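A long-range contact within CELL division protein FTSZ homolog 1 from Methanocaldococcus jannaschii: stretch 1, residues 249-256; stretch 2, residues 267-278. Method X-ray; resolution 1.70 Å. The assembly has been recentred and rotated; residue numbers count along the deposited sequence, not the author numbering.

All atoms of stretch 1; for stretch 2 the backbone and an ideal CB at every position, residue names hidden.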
ATOM      1  N   ALA A 249      -6.398  -6.551  -4.954  1.00 11.01           N
ATOM      2  CA  ALA A 249      -5.959  -5.414  -5.755  1.00  8.99           C
ATOM      3  C   ALA A 249      -4.507  -5.559  -6.193  1.00 11.92           C
ATOM      4  O   ALA A 249      -3.707  -6.214  -5.523  1.00 12.63           O
ATOM      5  CB  ALA A 249      -6.155  -4.115  -4.986  1.00 11.48           C
ATOM      6  N   MET A 250      -4.184  -4.952  -7.333  1.00 10.92           N
ATOM      7  CA  MET A 250      -2.814  -4.910  -7.843  1.00  9.15           C
ATOM      8  C   MET A 250      -2.494  -3.512  -8.359  1.00 10.60           C
ATOM      9  O   MET A 250      -3.403  -2.727  -8.648  1.00 12.97           O
ATOM     10  CB  MET A 250      -2.606  -5.955  -8.944  1.00 12.83           C
ATOM     11  CG  MET A 250      -2.604  -7.389  -8.439  1.00 14.65           C
ATOM     12  SD  MET A 250      -2.424  -8.594  -9.764  1.00 16.97           S
ATOM     13  CE  MET A 250      -2.813 -10.108  -8.893  1.00 22.60           C
ATOM     14  N   ILE A 251      -1.205  -3.199  -8.469  1.00 10.00           N
ATOM     15  CA  ILE A 251      -0.778  -1.855  -8.859  1.00 10.42           C
ATOM     16  C   ILE A 251      -0.085  -1.796 -10.218  1.00 12.39           C
ATOM     17  O   ILE A 251       0.466  -2.790 -10.698  1.00 12.47           O
ATOM     18  CB  ILE A 251       0.129  -1.179  -7.784  1.00 11.15           C
ATOM     19  CG1 ILE A 251       1.511  -1.849  -7.716  1.00 15.31           C
ATOM     20  CG2 ILE A 251      -0.564  -1.165  -6.422  1.00 12.61           C
ATOM     21  CD1 ILE A 251       2.560  -1.042  -6.960  1.00 14.61           C
ATOM     22  N   GLY A 252      -0.137  -0.615 -10.825  1.00 11.34           N
ATOM     23  CA  GLY A 252       0.631  -0.299 -12.020  1.00 12.04           C
ATOM     24  C   GLY A 252       1.269   1.064 -11.838  1.00 13.99           C
ATOM     25  O   GLY A 252       0.605   2.013 -11.412  1.00 15.11           O
ATOM     26  N   ILE A 253       2.561   1.156 -12.138  1.00 10.62           N
ATOM     27  CA  ILE A 253       3.294   2.418 -12.032  1.00 10.02           C
ATOM     28  C   ILE A 253       3.892   2.802 -13.383  1.00 14.97           C
ATOM     29  O   ILE A 253       4.509   1.976 -14.059  1.00 15.47           O
ATOM     30  CB  ILE A 253       4.409   2.360 -10.947  1.00 16.31           C
ATOM     31  CG1 ILE A 253       3.815   2.003  -9.578  1.00 15.29           C
ATOM     32  CG2 ILE A 253       5.163   3.693 -10.864  1.00 19.73           C
ATOM     33  CD1 ILE A 253       4.844   1.577  -8.539  1.00 22.70           C
ATOM     34  N   GLY A 254       3.691   4.059 -13.768  1.00 15.14           N
ATOM     35  CA  GLY A 254       4.260   4.596 -14.997  1.00 14.70           C
ATOM     36  C   GLY A 254       4.818   5.990 -14.796  1.00 14.70           C
ATOM     37  O   GLY A 254       4.305   6.760 -13.984  1.00 16.84           O
ATOM     38  N   GLU A 255       5.880   6.308 -15.533  1.00 14.46           N
ATOM     39  CA  GLU A 255       6.487   7.637 -15.487  1.00 13.50           C
ATOM     40  C   GLU A 255       7.065   8.034 -16.844  1.00 22.21           C
ATOM     41  O   GLU A 255       7.560   7.185 -17.589  1.00 23.40           O
ATOM     42  CB  GLU A 255       7.556   7.729 -14.388  1.00 20.87           C
ATOM     43  CG  GLU A 255       8.694   6.713 -14.492  1.00 53.44           C
ATOM     44  CD  GLU A 255       9.785   6.936 -13.456  1.00215.05           C
ATOM     45  OE1 GLU A 255       9.487   7.471 -12.364  1.00 38.71           O
ATOM     46  OE2 GLU A 255      10.945   6.567 -13.733  1.00109.78           O
ATOM     47  N   SER A 256       6.987   9.326 -17.154  1.00 19.45           N
ATOM     48  CA  SER A 256       7.490   9.865 -18.417  1.00 16.79           C
ATOM     49  C   SER A 256       7.810  11.351 -18.297  1.00 29.87           C
ATOM     50  O   SER A 256       7.132  12.081 -17.570  1.00 19.00           O
ATOM     51  CB  SER A 256       6.472   9.645 -19.538  1.00 17.21           C
ATOM     52  OG  SER A 256       6.964  10.124 -20.779  1.00 24.48           O
ATOM     53  N   UNK A 267       0.036   4.908 -20.145  1.00 14.48           N
ATOM     54  CA  UNK A 267       0.283   3.731 -20.980  1.00 14.56           C
ATOM     55  C   UNK A 267       1.224   2.759 -20.269  1.00 13.58           C
ATOM     56  O   UNK A 267       0.969   1.553 -20.234  1.00 19.05           O
ATOM     57  CB  UNK A 267       0.870   4.144 -22.331  1.00 14.56           C
ATOM     58  N   UNK A 268       2.298   3.300 -19.694  1.00 17.56           N
ATOM     59  CA  UNK A 268       3.267   2.511 -18.934  1.00 14.88           C
ATOM     60  C   UNK A 268       2.629   1.879 -17.694  1.00 18.57           C
ATOM     61  O   UNK A 268       2.909   0.724 -17.368  1.00 17.14           O
ATOM     62  CB  UNK A 268       4.452   3.387 -18.523  1.00 14.88           C
ATOM     63  N   UNK A 269       1.766   2.639 -17.020  1.00 13.77           N
ATOM     64  CA  UNK A 269       1.056   2.155 -15.833  1.00 13.65           C
ATOM     65  C   UNK A 269       0.097   1.006 -16.156  1.00 14.14           C
ATOM     66  O   UNK A 269       0.064   0.002 -15.441  1.00 14.45           O
ATOM     67  CB  UNK A 269       0.281   3.304 -15.186  1.00 13.65           C
ATOM     68  N   UNK A 270      -0.673   1.156 -17.233  1.00 12.82           N
ATOM     69  CA  UNK A 270      -1.626   0.128 -17.664  1.00 12.48           C
ATOM     70  C   UNK A 270      -0.936  -1.147 -18.151  1.00 11.52           C
ATOM     71  O   UNK A 270      -1.477  -2.246 -18.006  1.00 17.10           O
ATOM     72  CB  UNK A 270      -2.519   0.682 -18.776  1.00 12.48           C
ATOM     73  N   UNK A 271       0.258  -0.989 -18.719  1.00 14.04           N
ATOM     74  CA  UNK A 271       1.043  -2.115 -19.222  1.00 15.71           C
ATOM     75  C   UNK A 271       2.109  -2.601 -18.232  1.00 20.54           C
ATOM     76  O   UNK A 271       2.984  -3.392 -18.594  1.00 20.14           O
ATOM     77  CB  UNK A 271       1.714  -1.721 -20.539  1.00 15.71           C
ATOM     78  N   UNK A 272       2.025  -2.131 -16.988  1.00 14.67           N
ATOM     79  CA  UNK A 272       2.998  -2.489 -15.953  1.00 13.60           C
ATOM     80  C   UNK A 272       2.999  -3.990 -15.656  1.00  8.14           C
ATOM     81  O   UNK A 272       1.931  -4.596 -15.533  1.00 14.23           O
ATOM     82  CB  UNK A 272       2.706  -1.710 -14.669  1.00 13.60           C
ATOM     83  N   UNK A 273       4.201  -4.593 -15.546  1.00 11.45           N
ATOM     84  CA  UNK A 273       4.334  -6.000 -15.157  1.00 12.58           C
ATOM     85  C   UNK A 273       3.718  -6.296 -13.788  1.00 11.02           C
ATOM     86  O   UNK A 273       3.313  -7.430 -13.530  1.00 13.66           O
ATOM     87  CB  UNK A 273       5.812  -6.397 -15.148  1.00 12.58           C
ATOM     88  N   UNK A 274       3.642  -5.279 -12.931  1.00 13.08           N
ATOM     89  CA  UNK A 274       3.069  -5.426 -11.590  1.00 11.99           C
ATOM     90  C   UNK A 274       1.558  -5.671 -11.606  1.00 11.47           C
ATOM     91  O   UNK A 274       1.007  -6.222 -10.649  1.00 15.06           O
ATOM     92  CB  UNK A 274       3.371  -4.176 -10.762  1.00 11.99           C
ATOM     93  N   UNK A 275       0.893  -5.261 -12.686  1.00 12.18           N
ATOM     94  CA  UNK A 275      -0.510  -5.611 -12.902  1.00 14.59           C
ATOM     95  C   UNK A 275      -0.596  -7.029 -13.467  1.00 22.72           C
ATOM     96  O   UNK A 275      -0.940  -7.230 -14.637  1.00 21.99           O
ATOM     97  CB  UNK A 275      -1.184  -4.611 -13.843  1.00 14.59           C
ATOM     98  N   UNK A 276      -0.278  -8.003 -12.618  1.00 16.71           N
ATOM     99  CA  UNK A 276      -0.190  -9.408 -13.012  1.00 20.37           C
ATOM    100  C   UNK A 276      -1.571 -10.070 -13.008  1.00 19.08           C
ATOM    101  O   UNK A 276      -1.809 -11.047 -12.290  1.00 20.11           O
ATOM    102  CB  UNK A 276       0.758 -10.162 -12.077  1.00 20.37           C
ATOM    103  N   UNK A 277      -2.470  -9.522 -13.824  1.00 19.67           N
ATOM    104  CA  UNK A 277      -3.859  -9.973 -13.917  1.00 22.34           C
ATOM    105  C   UNK A 277      -4.499  -9.425 -15.197  1.00 20.44           C
ATOM    106  O   UNK A 277      -4.046  -8.415 -15.741  1.00 24.69           O
ATOM    107  CB  UNK A 277      -4.655  -9.532 -12.687  1.00 22.34           C
ATOM    108  N   UNK A 278      -5.538 -10.106 -15.678  1.00 20.47           N
ATOM    109  CA  UNK A 278      -6.392  -9.571 -16.730  1.00 28.21           C
ATOM    110  C   UNK A 278      -7.212  -8.430 -16.126  1.00 20.27           C
ATOM    111  O   UNK A 278      -8.097  -8.656 -15.296  1.00 22.64           O
ATOM    112  CB  UNK A 278      -7.294 -10.655 -17.324  1.00 28.21           C
TER

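Stretch 1 is a strand whose two glycines, Gly 252 and Gly 254, turn a bare backbone toward stretch 2, while Met 250 reaches toward its far end. Stretch 2 opens with the last turn of a helix and continues as loop.

Position 267 has helical angles, and its CB points sideways with no strand atom nearby. Stretch 1 asks nothing of it; the residue is Ser 267.

Position 268 points toward the strand, its ideal CB 3.7 Å from Gly 254 CA. A long, flexible apolar chain could lie along the backbone that Gly 254 leaves open, though a polar one could also reach the backbone NH of Glu 255, which points this way. Met 268 is the apolar choice, yet its SD, 3.7 Å from Gly 254 CA, also accepts a weak hydrogen bond from Glu 255 N (3.4 Å), while Met 268 CE lies 3.4 Å from Glu 255 O.

At 269 the CA atoms of the two stretches come nearest each other, its CA 4.1 Å from Gly 254 CA. The ideal CB is sideways, 3.8 Å from Gly 254 N, so a small residue is the safe choice. It is Ala 269. The closeness also depends on the strand: a CB on Gly 252 would stand 2.2 Å from Ala 269 O, and one on Gly 254 2.6 Å from Ala 269 N. Instead, Gly 252 CA makes a CA-H...O contact to Ala 269 O at 3.5 Å.

Positions 270 and 271 point away and are free to vary as far as stretch 1 is concerned. They are Leu 270 and Asn 271.

At 272 the chain is extended and CB faces the strand, 3.6 Å from Gly 252 CA. Small residues suit, and a hydroxyl or a short amide or acid could also accept a hydrogen bond from a backbone NH two residues on. Ser 272 OG accepts one from the backbone N of residue 274 (3.3 Å), and a water joins Ser 272 OG (2.8 Å) to Ile 253 O (2.7 Å).

Position 273, with phi -59° and its CB directed away, suits proline among many others; Pro 273 fills the second place of a type I turn.

Position 274 points toward Ile 251 O, 3.2 Å from the ideal CB, with the side chains of Ile 251 and Ile 253 within reach. Leucine or methionine, unbranched at CB, would suit best. Leu 274 sets CD1 4.1 Å from Ile 251 CD1 and 4.4 Å from Ile 253 CD1. A water bridges Leu 274 O (2.8 Å) to Ile 251 N (2.9 Å).

Position 275 starts sideways, yet a branched apolar chain could bend inward: Leu 275 brings CD2 4.1 Å from Met 250 CB.

Position 276, sideways beside Met 250 SD, tolerates polar or apolar groups; Asp 276 leads its carboxylate away.

At 277 an extended backbone aims CB at Met 250 SD, 3.8 Å off, inviting a compact apolar group. Val 277 supplies CG1, 3.8 Å from Met 250 SD.

Position 278 is out of reach; it is Asp 278.

Stretch 2 267-278: SMALNSPLLDVD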
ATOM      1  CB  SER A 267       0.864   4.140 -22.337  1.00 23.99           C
ATOM      2  OG  SER A 267       1.103   3.008 -23.155  1.00 29.69           O
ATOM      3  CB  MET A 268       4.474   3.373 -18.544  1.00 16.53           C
ATOM      4  CG  MET A 268       5.631   2.604 -17.911  1.00 19.77           C
ATOM      5  SD  MET A 268       6.988   3.668 -17.377  1.00 27.87           S
ATOM      6  CE  MET A 268       7.747   4.078 -18.948  1.00 43.23           C
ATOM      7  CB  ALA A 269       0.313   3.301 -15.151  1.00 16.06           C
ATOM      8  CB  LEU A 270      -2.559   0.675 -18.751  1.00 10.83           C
ATOM      9  CG  LEU A 270      -3.695   1.599 -18.296  1.00 15.10           C
ATOM     10  CD1 LEU A 270      -4.186   2.465 -19.448  1.00 17.26           C
ATOM     11  CD2 LEU A 270      -4.847   0.803 -17.688  1.00 16.24           C
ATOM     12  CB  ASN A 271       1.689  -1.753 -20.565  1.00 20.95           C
ATOM     13  CG  ASN A 271       0.674  -1.613 -21.686  1.00 30.54           C
ATOM     14  OD1 ASN A 271       0.519  -0.538 -22.266  1.00 37.83           O
ATOM     15  ND2 ASN A 271      -0.024  -2.701 -21.998  1.00 24.95           N
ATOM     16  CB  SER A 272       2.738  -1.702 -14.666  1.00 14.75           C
ATOM     17  OG  SER A 272       3.632  -2.093 -13.636  1.00 17.25           O
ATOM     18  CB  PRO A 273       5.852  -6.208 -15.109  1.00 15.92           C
ATOM     19  CG  PRO A 273       6.404  -5.165 -16.010  1.00 23.36           C
ATOM     20  CD  PRO A 273       5.515  -3.978 -15.812  1.00 17.44           C
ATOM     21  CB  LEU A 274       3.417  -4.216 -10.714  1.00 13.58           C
ATOM     22  CG  LEU A 274       4.905  -3.955 -10.446  1.00 13.64           C
ATOM     23  CD1 LEU A 274       5.095  -2.622  -9.738  1.00 20.09           C
ATOM     24  CD2 LEU A 274       5.545  -5.089  -9.646  1.00 21.21           C
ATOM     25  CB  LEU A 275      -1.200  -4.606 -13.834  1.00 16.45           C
ATOM     26  CG  LEU A 275      -1.663  -3.260 -13.266  1.00 21.01           C
ATOM     27  CD1 LEU A 275      -2.187  -2.371 -14.384  1.00 17.29           C
ATOM     28  CD2 LEU A 275      -2.726  -3.439 -12.180  1.00 15.71           C
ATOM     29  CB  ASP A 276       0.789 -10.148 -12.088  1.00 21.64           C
ATOM     30  CG  ASP A 276       1.265 -11.476 -12.665  1.00 53.66           C
ATOM     31  OD1 ASP A 276       1.863 -12.264 -11.904  1.00 35.62           O
ATOM     32  OD2 ASP A 276       1.049 -11.734 -13.869  1.00 32.38           O
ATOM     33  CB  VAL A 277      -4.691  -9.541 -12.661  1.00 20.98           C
ATOM     34  CG1 VAL A 277      -4.850  -8.019 -12.588  1.00 19.90           C
ATOM     35  CG2 VAL A 277      -6.052 -10.236 -12.624  1.00 20.40           C
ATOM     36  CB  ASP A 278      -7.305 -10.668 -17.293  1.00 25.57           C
ATOM     37  CG  ASP A 278      -8.096 -10.216 -18.518  1.00 60.47           C
ATOM     38  OD1 ASP A 278      -7.818  -9.127 -19.065  1.00 37.97           O
ATOM     39  OD2 ASP A 278      -9.004 -10.964 -18.937  1.00 66.40           O
TER
HETATM   40  O   HOH W   1       0.733  -5.292  -8.070  1.00 10.41           O
HETATM   41  O   HOH W   2       5.792  -0.408 -14.100  1.00 20.70           O
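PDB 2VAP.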